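PDB 2EKD: KaiC-like domain-containing protein from Pyrococcus horikoshii, which is of unknown function but has a KaiC-like domain of the P-loop NTPase clan, so a nucleotide-related role is possible though not established. Local coordinates for residues 74-79 against 84-89; 46-51 against 90-95; 33-36 against 42-45; 50-55 against 70-75. All coordinates share one frame; numbering follows the deposited sequence.

Interaction 1: 74-79 against 84-89; sequences VIKMGG and GRVIGR
G84, which has no side chain, brings its CA to 4.2 Å from CG2 of V74, just where strand 85-90 begins. At R85 the carbonyl O takes the amide N of V74 at 2.8 Å, although the donor stands 45° out of the carbonyl plane. V86 follows, paired in parallel with V74; its CG2 lies 3.8 Å from CD of K76, while its CG1 lies over one face of the R89 guanidinium, displaced toward the rim. I87 N donates to V74 O at 2.8 Å. The chi1 of I87, 59°, sets its CG1 between the backbone N and the carbonyl carbon, where it meets CG1 of I75 at 3.9 Å. The pairing moves on by one extra residue here, for K76 is matched with R89 rather than with G88. G88 O accepts from K76 N at 3.0 Å, and R89 brings its CA-H against the carbonyl O of K76. The two basic ends find acids: R89 a salt bridge with D82, K76 with D47 and D50 plus a bond to K81 O. Strand 85-90 is the outermost strand at this border of the sheet, strand 73-77 lies between it and strand 44-48, and helix 99-105 packs on I75.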
loop_
_atom_site.group_PDB
_atom_site.type_symbol
_atom_site.label_atom_id
_atom_site.label_comp_id
_atom_site.label_asym_id
_atom_site.label_seq_id
_atom_site.Cartn_x
_atom_site.Cartn_y
_atom_site.Cartn_z
ATOM N N VAL F 74 1.415 -40.366 -11.164
ATOM C CA VAL F 74 1.525 -39.173 -10.340
ATOM C C VAL F 74 2.710 -39.170 -9.379
ATOM O O VAL F 74 3.032 -40.186 -8.765
ATOM C CB VAL F 74 0.227 -38.978 -9.510
ATOM C CG1 VAL F 74 0.370 -37.786 -8.570
ATOM C CG2 VAL F 74 -0.965 -38.785 -10.439
ATOM N N ILE F 75 3.357 -38.016 -9.267
ATOM C CA ILE F 75 4.471 -37.830 -8.348
ATOM C C ILE F 75 3.952 -36.824 -7.325
ATOM O O ILE F 75 3.781 -35.640 -7.634
ATOM C CB ILE F 75 5.709 -37.236 -9.041
ATOM C CG1 ILE F 75 6.247 -38.218 -10.084
ATOM C CG2 ILE F 75 6.790 -36.925 -7.998
ATOM C CD1 ILE F 75 7.496 -37.732 -10.790
ATOM N N LYS F 76 3.678 -37.301 -6.115
ATOM C CA LYS F 76 3.152 -36.441 -5.066
ATOM C C LYS F 76 4.238 -35.683 -4.326
ATOM O O LYS F 76 5.280 -36.236 -3.998
ATOM C CB LYS F 76 2.317 -37.262 -4.070
ATOM C CG LYS F 76 1.007 -37.786 -4.653
ATOM C CD LYS F 76 0.133 -38.473 -3.599
ATOM C CE LYS F 76 -0.363 -37.509 -2.518
ATOM N NZ LYS F 76 -1.367 -36.525 -3.030
HETATM N N MSE F 77 3.984 -34.403 -4.086
HETATM C CA MSE F 77 4.916 -33.545 -3.363
HETATM C C MSE F 77 4.119 -33.049 -2.155
HETATM O O MSE F 77 3.489 -31.991 -2.186
HETATM C CB MSE F 77 5.374 -32.398 -4.275
HETATM C CG MSE F 77 5.838 -32.907 -5.655
HETATM SE SE MSE F 77 6.488 -31.666 -6.796
HETATM C CE MSE F 77 7.335 -32.703 -7.988
ATOM N N GLY F 78 4.141 -33.850 -1.094
ATOM C CA GLY F 78 3.380 -33.535 0.100
ATOM C C GLY F 78 1.973 -34.030 -0.183
ATOM O O GLY F 78 1.755 -34.713 -1.186
ATOM N N GLY F 79 1.017 -33.702 0.678
ATOM C CA GLY F 79 -0.347 -34.137 0.439
ATOM C C GLY F 79 -0.758 -35.397 1.176
ATOM O O GLY F 79 0.080 -36.151 1.664
ATOM N N GLY F 84 -4.888 -41.081 -8.754
ATOM C CA GLY F 84 -4.042 -41.535 -9.842
ATOM C C GLY F 84 -3.057 -42.590 -9.375
ATOM O O GLY F 84 -3.096 -43.006 -8.223
ATOM N N ARG F 85 -2.175 -43.026 -10.268
ATOM C CA ARG F 85 -1.178 -44.040 -9.933
ATOM C C ARG F 85 0.067 -43.369 -9.375
ATOM O O ARG F 85 0.911 -42.888 -10.131
ATOM C CB ARG F 85 -0.807 -44.852 -11.178
ATOM C CG ARG F 85 -1.972 -45.586 -11.816
ATOM C CD ARG F 85 -1.551 -46.269 -13.111
ATOM N NE ARG F 85 -2.682 -46.882 -13.802
ATOM C CZ ARG F 85 -2.604 -47.456 -14.996
ATOM N NH1 ARG F 85 -1.445 -47.500 -15.640
ATOM N NH2 ARG F 85 -3.687 -47.989 -15.549
ATOM N N VAL F 86 0.181 -43.339 -8.052
ATOM C CA VAL F 86 1.348 -42.708 -7.442
ATOM C C VAL F 86 2.620 -43.538 -7.649
ATOM O O VAL F 86 2.735 -44.675 -7.213
ATOM C CB VAL F 86 1.075 -42.560 -5.946
ATOM C CG1 VAL F 86 2.301 -41.978 -5.244
ATOM C CG2 VAL F 86 -0.114 -41.643 -5.723
ATOM N N ILE F 87 3.585 -42.945 -8.378
ATOM C CA ILE F 87 4.844 -43.650 -8.600
ATOM C C ILE F 87 5.960 -43.126 -7.694
ATOM O O ILE F 87 7.090 -43.594 -7.711
ATOM C CB ILE F 87 5.249 -43.484 -10.066
ATOM C CG1 ILE F 87 5.402 -41.999 -10.409
ATOM C CG2 ILE F 87 4.159 -44.070 -10.981
ATOM C CD1 ILE F 87 6.198 -41.779 -11.698
ATOM N N GLY F 88 5.623 -42.091 -6.903
ATOM C CA GLY F 88 6.634 -41.513 -6.024
ATOM C C GLY F 88 6.039 -40.460 -5.087
ATOM O O GLY F 88 5.026 -39.836 -5.375
ATOM N N ARG F 89 6.713 -40.282 -3.958
ATOM C CA ARG F 89 6.314 -39.301 -2.958
ATOM C C ARG F 89 7.558 -38.510 -2.573
ATOM O O ARG F 89 8.560 -39.081 -2.147
ATOM C CB ARG F 89 5.726 -40.001 -1.728
ATOM C CG ARG F 89 4.462 -40.797 -2.020
ATOM C CD ARG F 89 3.784 -41.291 -0.739
ATOM N NE ARG F 89 2.436 -41.796 -1.003
ATOM C CZ ARG F 89 2.167 -42.876 -1.730
ATOM N NH1 ARG F 89 3.157 -43.578 -2.268
ATOM N NH2 ARG F 89 0.910 -43.252 -1.924
#

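Interaction 2: 46-51 against 90-95; sequences DDILDT and LNISKY
I92 sets CG1 anti to its own carbonyl carbon (chi1 -62°) and carries on extended to CD1 (chi2 174°), and this straight reach delivers the terminal methyl to the turn that follows strand 44-48. There CD1 lies 4.2 Å from CG of L49 and 4.5 Å from CG2 of I48, meeting the branch point of one side chain and the short branch of the other. L49 and D50 both have positive phi, as the type I' turn from I48 to T51 requires, and I48 and L49, the first two residues of the turn, both meet the same methyl. The turn is pinned from its far end: I48 O receives both the backbone N of T51, at 3.2 Å, and OG1 of T51, at 2.7 Å, the hydroxyl arriving almost straight along the carbonyl bond. T51 suits its place as the first helical residue, since its hydroxyl can fold back to the turn; OG1 also has K123 NZ as a partner. D47 OD1 accepts the amide N of Y52 at the start of that helix. I48 also packs on L121 and L124, and L49 on L127, all of helix 121-127. No hydrogen bond links 46-51 with 90-95, so the contact is a small dispersion contact of one methyl with two side chains; the directional bonds lie within the turn that presents I48 and L49.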
loop_
_atom_site.group_PDB
_atom_site.type_symbol
_atom_site.label_atom_id
_atom_site.label_comp_id
_atom_site.label_asym_id
_atom_site.label_seq_id
_atom_site.Cartn_x
_atom_site.Cartn_y
_atom_site.Cartn_z
ATOM N N ASP F 46 2.588 -33.846 -11.457
ATOM C CA ASP F 46 3.329 -33.556 -10.237
ATOM C C ASP F 46 2.278 -32.882 -9.355
ATOM O O ASP F 46 1.872 -31.743 -9.600
ATOM C CB ASP F 46 4.505 -32.617 -10.507
ATOM C CG ASP F 46 5.620 -33.295 -11.277
ATOM O OD1 ASP F 46 5.863 -34.494 -11.028
ATOM O OD2 ASP F 46 6.265 -32.639 -12.120
ATOM N N ASP F 47 1.822 -33.616 -8.349
ATOM C CA ASP F 47 0.779 -33.146 -7.451
ATOM C C ASP F 47 1.319 -32.530 -6.163
ATOM O O ASP F 47 1.749 -33.234 -5.243
ATOM C CB ASP F 47 -0.160 -34.317 -7.155
ATOM C CG ASP F 47 -1.270 -33.957 -6.202
ATOM O OD1 ASP F 47 -1.524 -32.751 -5.990
ATOM O OD2 ASP F 47 -1.900 -34.897 -5.676
ATOM N N ILE F 48 1.301 -31.202 -6.109
ATOM C CA ILE F 48 1.786 -30.488 -4.937
ATOM C C ILE F 48 0.649 -30.200 -3.966
ATOM O O ILE F 48 -0.370 -29.611 -4.335
ATOM C CB ILE F 48 2.452 -29.146 -5.321
ATOM C CG1 ILE F 48 3.598 -29.387 -6.309
ATOM C CG2 ILE F 48 2.979 -28.460 -4.075
ATOM C CD1 ILE F 48 4.132 -28.112 -6.966
ATOM N N LEU F 49 0.839 -30.635 -2.724
ATOM C CA LEU F 49 -0.128 -30.425 -1.654
ATOM C C LEU F 49 -1.580 -30.747 -1.993
ATOM O O LEU F 49 -2.474 -29.932 -1.778
ATOM C CB LEU F 49 -0.006 -28.985 -1.148
ATOM C CG LEU F 49 1.320 -28.736 -0.416
ATOM C CD1 LEU F 49 1.566 -27.244 -0.216
ATOM C CD2 LEU F 49 1.287 -29.478 0.926
ATOM N N ASP F 50 -1.803 -31.949 -2.515
ATOM C CA ASP F 50 -3.143 -32.426 -2.867
ATOM C C ASP F 50 -3.971 -31.555 -3.812
ATOM O O ASP F 50 -5.204 -31.601 -3.776
ATOM C CB ASP F 50 -3.968 -32.682 -1.598
ATOM C CG ASP F 50 -3.354 -33.747 -0.703
ATOM O OD1 ASP F 50 -2.775 -34.722 -1.234
ATOM O OD2 ASP F 50 -3.465 -33.612 0.535
ATOM N N THR F 51 -3.310 -30.778 -4.666
ATOM C CA THR F 51 -4.038 -29.936 -5.604
ATOM C C THR F 51 -4.733 -30.789 -6.673
ATOM O O THR F 51 -5.798 -30.424 -7.171
ATOM C CB THR F 51 -3.093 -28.913 -6.273
ATOM O OG1 THR F 51 -2.453 -28.134 -5.252
ATOM C CG2 THR F 51 -3.868 -27.982 -7.206
ATOM N N LEU F 90 7.500 -37.197 -2.746
ATOM C CA LEU F 90 8.634 -36.346 -2.419
ATOM C C LEU F 90 8.354 -35.484 -1.199
ATOM O O LEU F 90 7.226 -35.037 -0.980
ATOM C CB LEU F 90 8.983 -35.451 -3.605
ATOM C CG LEU F 90 9.567 -36.116 -4.848
ATOM C CD1 LEU F 90 9.642 -35.092 -5.966
ATOM C CD2 LEU F 90 10.951 -36.684 -4.535
ATOM N N ASN F 91 9.394 -35.251 -0.409
ATOM C CA ASN F 91 9.276 -34.441 0.791
ATOM C C ASN F 91 9.474 -32.958 0.494
ATOM O O ASN F 91 10.312 -32.580 -0.329
ATOM C CB ASN F 91 10.301 -34.893 1.832
ATOM C CG ASN F 91 10.386 -33.947 3.010
ATOM O OD1 ASN F 91 9.410 -33.749 3.737
ATOM N ND2 ASN F 91 11.557 -33.348 3.201
ATOM N N ILE F 92 8.695 -32.127 1.180
ATOM C CA ILE F 92 8.771 -30.681 1.021
ATOM C C ILE F 92 9.424 -30.038 2.240
ATOM O O ILE F 92 8.811 -29.950 3.304
ATOM C CB ILE F 92 7.366 -30.068 0.843
ATOM C CG1 ILE F 92 6.718 -30.616 -0.428
ATOM C CG2 ILE F 92 7.465 -28.549 0.787
ATOM C CD1 ILE F 92 5.284 -30.182 -0.616
ATOM N N SER F 93 10.667 -29.594 2.081
ATOM C CA SER F 93 11.398 -28.945 3.167
ATOM C C SER F 93 11.692 -27.498 2.781
ATOM O O SER F 93 12.281 -27.236 1.731
ATOM C CB SER F 93 12.709 -29.686 3.447
ATOM O OG SER F 93 13.545 -29.710 2.302
ATOM N N LYS F 94 11.282 -26.566 3.637
ATOM C CA LYS F 94 11.476 -25.141 3.382
ATOM C C LYS F 94 10.691 -24.731 2.142
ATOM O O LYS F 94 11.091 -23.836 1.395
ATOM C CB LYS F 94 12.966 -24.823 3.199
ATOM C CG LYS F 94 13.785 -24.931 4.481
ATOM C CD LYS F 94 13.512 -23.758 5.423
ATOM C CE LYS F 94 13.445 -22.442 4.652
ATOM N NZ LYS F 94 14.226 -21.329 5.260
ATOM N N TYR F 95 9.567 -25.410 1.934
ATOM C CA TYR F 95 8.681 -25.145 0.809
ATOM C C TYR F 95 9.348 -25.368 -0.544
ATOM O O TYR F 95 9.110 -24.624 -1.496
ATOM C CB TYR F 95 8.146 -23.716 0.912
ATOM C CG TYR F 95 7.577 -23.415 2.277
ATOM C CD1 TYR F 95 6.507 -24.154 2.785
ATOM C CD2 TYR F 95 8.131 -22.423 3.081
ATOM C CE1 TYR F 95 6.006 -23.914 4.062
ATOM C CE2 TYR F 95 7.636 -22.173 4.360
ATOM C CZ TYR F 95 6.576 -22.923 4.844
ATOM O OH TYR F 95 6.088 -22.684 6.109
#

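Interaction 3: 33-36 against 42-45; sequences YYIV and PIVV
A beta-alpha-beta crossover, in a sheet consistent with membership of the P-loop NTPase clan, runs from strand 17-22 through helix 29-37 to strand 44-48, and I43 packs against I35 and V36 where the helix hands the chain on to the second strand. The contact is wholly apolar in its side chains and buried. V36 presents CG2, which lies 4.1 Å from CG2 of I43, and the two branched side chains meet at an oblique angle. I43 sits just ahead of the regular strand and points toward the helix. With chi1 at -63°, CG1 is anti to the carbonyl carbon and CG2 is left anti to the backbone N, on the V36 side; the chain then bends at chi2, -70°, bringing CD1 round to I35. The isoleucine thus spends its two branches on two successive helical residues, something a beta-branched chain with one long arm does well. I35 and V36 suit this buried face because their branched apolar side chains offer methyls to I43, although beta-branched residues are not favoured by helices as such. On the sheet side, I115 of strand 114-119 touches both I35 and I43. F8 and F9 of helix 5-9 also pack on I35, and V72 packs on V36. CD1 of I43 reaches CG2 of I35 at 4.4 Å and comes closer still to the main chain, 3.7 Å from the carbonyl O of I35.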
loop_
_atom_site.group_PDB
_atom_site.type_symbol
_atom_site.label_atom_id
_atom_site.label_comp_id
_atom_site.label_asym_id
_atom_site.label_seq_id
_atom_site.Cartn_x
_atom_site.Cartn_y
_atom_site.Cartn_z
ATOM N N TYR F 33 -8.274 -31.329 -17.671
ATOM C CA TYR F 33 -8.969 -32.510 -18.159
ATOM C C TYR F 33 -8.671 -32.677 -19.643
ATOM O O TYR F 33 -8.410 -33.777 -20.112
ATOM C CB TYR F 33 -10.482 -32.372 -17.971
ATOM C CG TYR F 33 -11.231 -33.634 -18.330
ATOM C CD1 TYR F 33 -11.245 -34.724 -17.461
ATOM C CD2 TYR F 33 -11.887 -33.758 -19.556
ATOM C CE1 TYR F 33 -11.889 -35.906 -17.798
ATOM C CE2 TYR F 33 -12.536 -34.945 -19.910
ATOM C CZ TYR F 33 -12.531 -36.014 -19.023
ATOM O OH TYR F 33 -13.163 -37.192 -19.354
ATOM N N TYR F 34 -8.721 -31.568 -20.370
ATOM C CA TYR F 34 -8.459 -31.560 -21.802
ATOM C C TYR F 34 -7.067 -32.105 -22.114
ATOM O O TYR F 34 -6.888 -32.894 -23.048
ATOM C CB TYR F 34 -8.614 -30.134 -22.332
ATOM C CG TYR F 34 -8.155 -29.927 -23.756
ATOM C CD1 TYR F 34 -9.045 -30.084 -24.828
ATOM C CD2 TYR F 34 -6.843 -29.544 -24.036
ATOM C CE1 TYR F 34 -8.637 -29.857 -26.144
ATOM C CE2 TYR F 34 -6.423 -29.312 -25.350
ATOM C CZ TYR F 34 -7.324 -29.469 -26.396
ATOM O OH TYR F 34 -6.920 -29.214 -27.686
ATOM N N ILE F 35 -6.085 -31.698 -21.320
ATOM C CA ILE F 35 -4.715 -32.155 -21.519
ATOM C C ILE F 35 -4.527 -33.646 -21.192
ATOM O O ILE F 35 -3.791 -34.348 -21.888
ATOM C CB ILE F 35 -3.729 -31.306 -20.673
ATOM C CG1 ILE F 35 -3.608 -29.901 -21.277
ATOM C CG2 ILE F 35 -2.360 -31.985 -20.607
ATOM C CD1 ILE F 35 -2.674 -28.962 -20.503
ATOM N N VAL F 36 -5.189 -34.131 -20.143
ATOM C CA VAL F 36 -5.047 -35.535 -19.742
ATOM C C VAL F 36 -5.867 -36.489 -20.637
ATOM O O VAL F 36 -5.357 -37.462 -21.183
ATOM C CB VAL F 36 -5.499 -35.719 -18.283
ATOM C CG1 VAL F 36 -5.498 -37.204 -17.929
ATOM C CG2 VAL F 36 -4.542 -35.001 -17.350
ATOM N N PRO F 42 2.459 -40.089 -22.963
ATOM C CA PRO F 42 2.269 -40.471 -21.560
ATOM C C PRO F 42 2.113 -39.225 -20.680
ATOM O O PRO F 42 2.866 -38.259 -20.825
ATOM C CB PRO F 42 3.553 -41.241 -21.235
ATOM C CG PRO F 42 3.944 -41.826 -22.567
ATOM C CD PRO F 42 3.700 -40.669 -23.504
ATOM N N ILE F 43 1.139 -39.259 -19.772
ATOM C CA ILE F 43 0.879 -38.147 -18.859
ATOM C C ILE F 43 1.433 -38.418 -17.459
ATOM O O ILE F 43 1.192 -39.475 -16.887
ATOM C CB ILE F 43 -0.636 -37.892 -18.688
ATOM C CG1 ILE F 43 -1.274 -37.473 -20.020
ATOM C CG2 ILE F 43 -0.859 -36.829 -17.613
ATOM C CD1 ILE F 43 -0.868 -36.101 -20.503
ATOM N N VAL F 44 2.172 -37.459 -16.912
ATOM C CA VAL F 44 2.702 -37.576 -15.560
ATOM C C VAL F 44 2.398 -36.268 -14.833
ATOM O O VAL F 44 2.829 -35.188 -15.250
ATOM C CB VAL F 44 4.218 -37.824 -15.536
ATOM C CG1 VAL F 44 4.718 -37.838 -14.094
ATOM C CG2 VAL F 44 4.534 -39.154 -16.196
ATOM N N VAL F 45 1.646 -36.377 -13.746
ATOM C CA VAL F 45 1.257 -35.219 -12.959
ATOM C C VAL F 45 2.091 -35.055 -11.685
ATOM O O VAL F 45 2.301 -36.011 -10.937
ATOM C CB VAL F 45 -0.236 -35.321 -12.548
ATOM C CG1 VAL F 45 -0.625 -34.140 -11.668
ATOM C CG2 VAL F 45 -1.124 -35.387 -13.788
#

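Interaction 4: 50-55 against 70-75; sequences DTYYEF and ENVQVI
Y52 carries the whole contact on the helix side, laying its ring obliquely against V72, just before strand 73-77, and V74 within it. Its CE2 meets CG2 of V74 at 3.8 Å, while farther out the hydroxyl O lies 3.3 Å from CG2 of V72, with CZ 4.2 Å from the same methyl. The ring reaches this place because CG is anti to the backbone N, chi1 -169°, which throws it from the helix toward the sheet. V72 turns CG2 into the slot between its backbone N and carbonyl carbon, facing the phenol. A tyrosine fits well: its ring carbons pack on aliphatic groups, and its hydroxyl is provided for by a hydrogen bond with L69 O, which anchors the outer end of the ring and would limit its rotation. L32 and I83 add further apolar cover to the ring. Helix 51-61 belongs to the crossover joining strand 44-48 to strand 73-77, parallel neighbours in the sheet, and the ring lies between helix 51-61 and the sheet. Helix 29-37 lies beside it, its L32 touching F55 as well as Y52, and E54 bonds to S141 of the second subunit.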
loop_
_atom_site.group_PDB
_atom_site.type_symbol
_atom_site.label_atom_id
_atom_site.label_comp_id
_atom_site.label_asym_id
_atom_site.label_seq_id
_atom_site.Cartn_x
_atom_site.Cartn_y
_atom_site.Cartn_z
ATOM N N ASP F 50 -1.803 -31.949 -2.515
ATOM C CA ASP F 50 -3.143 -32.426 -2.867
ATOM C C ASP F 50 -3.971 -31.555 -3.812
ATOM O O ASP F 50 -5.204 -31.601 -3.776
ATOM C CB ASP F 50 -3.968 -32.682 -1.598
ATOM C CG ASP F 50 -3.354 -33.747 -0.703
ATOM O OD1 ASP F 50 -2.775 -34.722 -1.234
ATOM O OD2 ASP F 50 -3.465 -33.612 0.535
ATOM N N THR F 51 -3.310 -30.778 -4.666
ATOM C CA THR F 51 -4.038 -29.936 -5.604
ATOM C C THR F 51 -4.733 -30.789 -6.673
ATOM O O THR F 51 -5.798 -30.424 -7.171
ATOM C CB THR F 51 -3.093 -28.913 -6.273
ATOM O OG1 THR F 51 -2.453 -28.134 -5.252
ATOM C CG2 THR F 51 -3.868 -27.982 -7.206
ATOM N N TYR F 52 -4.143 -31.934 -7.011
ATOM C CA TYR F 52 -4.737 -32.812 -8.015
ATOM C C TYR F 52 -6.097 -33.298 -7.517
ATOM O O TYR F 52 -7.075 -33.324 -8.268
ATOM C CB TYR F 52 -3.803 -33.989 -8.309
ATOM C CG TYR F 52 -4.197 -34.807 -9.524
ATOM C CD1 TYR F 52 -4.742 -34.196 -10.653
ATOM C CD2 TYR F 52 -3.967 -36.186 -9.566
ATOM C CE1 TYR F 52 -5.040 -34.934 -11.797
ATOM C CE2 TYR F 52 -4.262 -36.936 -10.707
ATOM C CZ TYR F 52 -4.794 -36.300 -11.821
ATOM O OH TYR F 52 -5.048 -37.019 -12.966
ATOM N N TYR F 53 -6.164 -33.660 -6.240
ATOM C CA TYR F 53 -7.419 -34.099 -5.642
ATOM C C TYR F 53 -8.500 -33.019 -5.816
ATOM O O TYR F 53 -9.650 -33.331 -6.133
ATOM C CB TYR F 53 -7.226 -34.393 -4.147
ATOM C CG TYR F 53 -8.529 -34.597 -3.398
ATOM C CD1 TYR F 53 -9.259 -35.781 -3.529
ATOM C CD2 TYR F 53 -9.061 -33.581 -2.600
ATOM C CE1 TYR F 53 -10.490 -35.946 -2.889
ATOM C CE2 TYR F 53 -10.291 -33.735 -1.957
ATOM C CZ TYR F 53 -11.002 -34.916 -2.111
ATOM O OH TYR F 53 -12.247 -35.044 -1.529
ATOM N N GLU F 54 -8.132 -31.753 -5.606
ATOM C CA GLU F 54 -9.089 -30.647 -5.742
ATOM C C GLU F 54 -9.580 -30.500 -7.185
ATOM O O GLU F 54 -10.773 -30.295 -7.417
ATOM C CB GLU F 54 -8.464 -29.328 -5.263
ATOM C CG GLU F 54 -7.824 -29.415 -3.879
ATOM C CD GLU F 54 -7.247 -28.091 -3.385
ATOM O OE1 GLU F 54 -6.733 -27.305 -4.205
ATOM O OE2 GLU F 54 -7.293 -27.845 -2.161
ATOM N N PHE F 55 -8.667 -30.603 -8.153
ATOM C CA PHE F 55 -9.049 -30.508 -9.568
ATOM C C PHE F 55 -9.952 -31.683 -9.923
ATOM O O PHE F 55 -10.970 -31.532 -10.604
ATOM C CB PHE F 55 -7.813 -30.539 -10.477
ATOM C CG PHE F 55 -7.179 -29.192 -10.703
ATOM C CD1 PHE F 55 -6.799 -28.394 -9.634
ATOM C CD2 PHE F 55 -6.938 -28.735 -11.996
ATOM C CE1 PHE F 55 -6.185 -27.158 -9.847
ATOM C CE2 PHE F 55 -6.327 -27.503 -12.217
ATOM C CZ PHE F 55 -5.950 -26.713 -11.137
ATOM N N GLU F 70 -7.651 -40.887 -13.038
ATOM C CA GLU F 70 -7.303 -41.905 -12.050
ATOM C C GLU F 70 -6.219 -42.854 -12.550
ATOM O O GLU F 70 -5.501 -43.457 -11.755
ATOM C CB GLU F 70 -8.538 -42.730 -11.681
ATOM C CG GLU F 70 -9.603 -41.982 -10.914
ATOM C CD GLU F 70 -10.861 -42.809 -10.747
ATOM O OE1 GLU F 70 -10.743 -44.013 -10.427
ATOM O OE2 GLU F 70 -11.968 -42.261 -10.927
ATOM N N ASN F 71 -6.088 -42.970 -13.866
ATOM C CA ASN F 71 -5.115 -43.890 -14.439
ATOM C C ASN F 71 -3.787 -43.313 -14.916
ATOM O O ASN F 71 -2.989 -44.029 -15.514
ATOM C CB ASN F 71 -5.771 -44.673 -15.580
ATOM C CG ASN F 71 -6.963 -45.482 -15.107
ATOM O OD1 ASN F 71 -6.837 -46.335 -14.223
ATOM N ND2 ASN F 71 -8.126 -45.217 -15.688
ATOM N N VAL F 72 -3.535 -42.032 -14.660
ATOM C CA VAL F 72 -2.267 -41.449 -15.077
ATOM C C VAL F 72 -1.276 -41.616 -13.937
ATOM O O VAL F 72 -1.677 -41.855 -12.801
ATOM C CB VAL F 72 -2.405 -39.947 -15.400
ATOM C CG1 VAL F 72 -3.442 -39.745 -16.497
ATOM C CG2 VAL F 72 -2.783 -39.173 -14.144
ATOM N N GLN F 73 0.014 -41.496 -14.234
ATOM C CA GLN F 73 1.034 -41.626 -13.204
ATOM C C GLN F 73 1.174 -40.292 -12.467
ATOM O O GLN F 73 1.069 -39.221 -13.068
ATOM C CB GLN F 73 2.368 -42.040 -13.830
ATOM C CG GLN F 73 2.259 -43.278 -14.726
ATOM C CD GLN F 73 3.603 -43.736 -15.261
ATOM O OE1 GLN F 73 4.311 -44.508 -14.615
ATOM N NE2 GLN F 73 3.969 -43.247 -16.438
ATOM N N VAL F 74 1.415 -40.366 -11.164
ATOM C CA VAL F 74 1.525 -39.173 -10.340
ATOM C C VAL F 74 2.710 -39.170 -9.379
ATOM O O VAL F 74 3.032 -40.186 -8.765
ATOM C CB VAL F 74 0.227 -38.978 -9.510
ATOM C CG1 VAL F 74 0.370 -37.786 -8.570
ATOM C CG2 VAL F 74 -0.965 -38.785 -10.439
ATOM N N ILE F 75 3.357 -38.016 -9.267
ATOM C CA ILE F 75 4.471 -37.830 -8.348
ATOM C C ILE F 75 3.952 -36.824 -7.325
ATOM O O ILE F 75 3.781 -35.640 -7.634
ATOM C CB ILE F 75 5.709 -37.236 -9.041
ATOM C CG1 ILE F 75 6.247 -38.218 -10.084
ATOM C CG2 ILE F 75 6.790 -36.925 -7.998
ATOM C CD1 ILE F 75 7.496 -37.732 -10.790
#

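In the fold
Strand 73-77 ties the set together: interactions 1 and 4 share V74 and I75, and their centres lie only about 8 Å apart. Strand 44-48 joins it by backbone bonds, I75 N to V45 O at 2.8 Å toward interaction 3 and M77 N to D47 O at 2.8 Å toward interaction 2. The salt bridge from K76 NZ to D50 OD1, 2.9 Å, joins interaction 1 to the turn shared by interactions 2 and 4. Interactions 2 and 3 use the same strand but are about 19 Å apart, centre to centre. Together they involve the three parallel strands 85-90, 73-77 and 44-48 at one end of the mixed sheet, and helices 29-37 and 51-61 that pack on them.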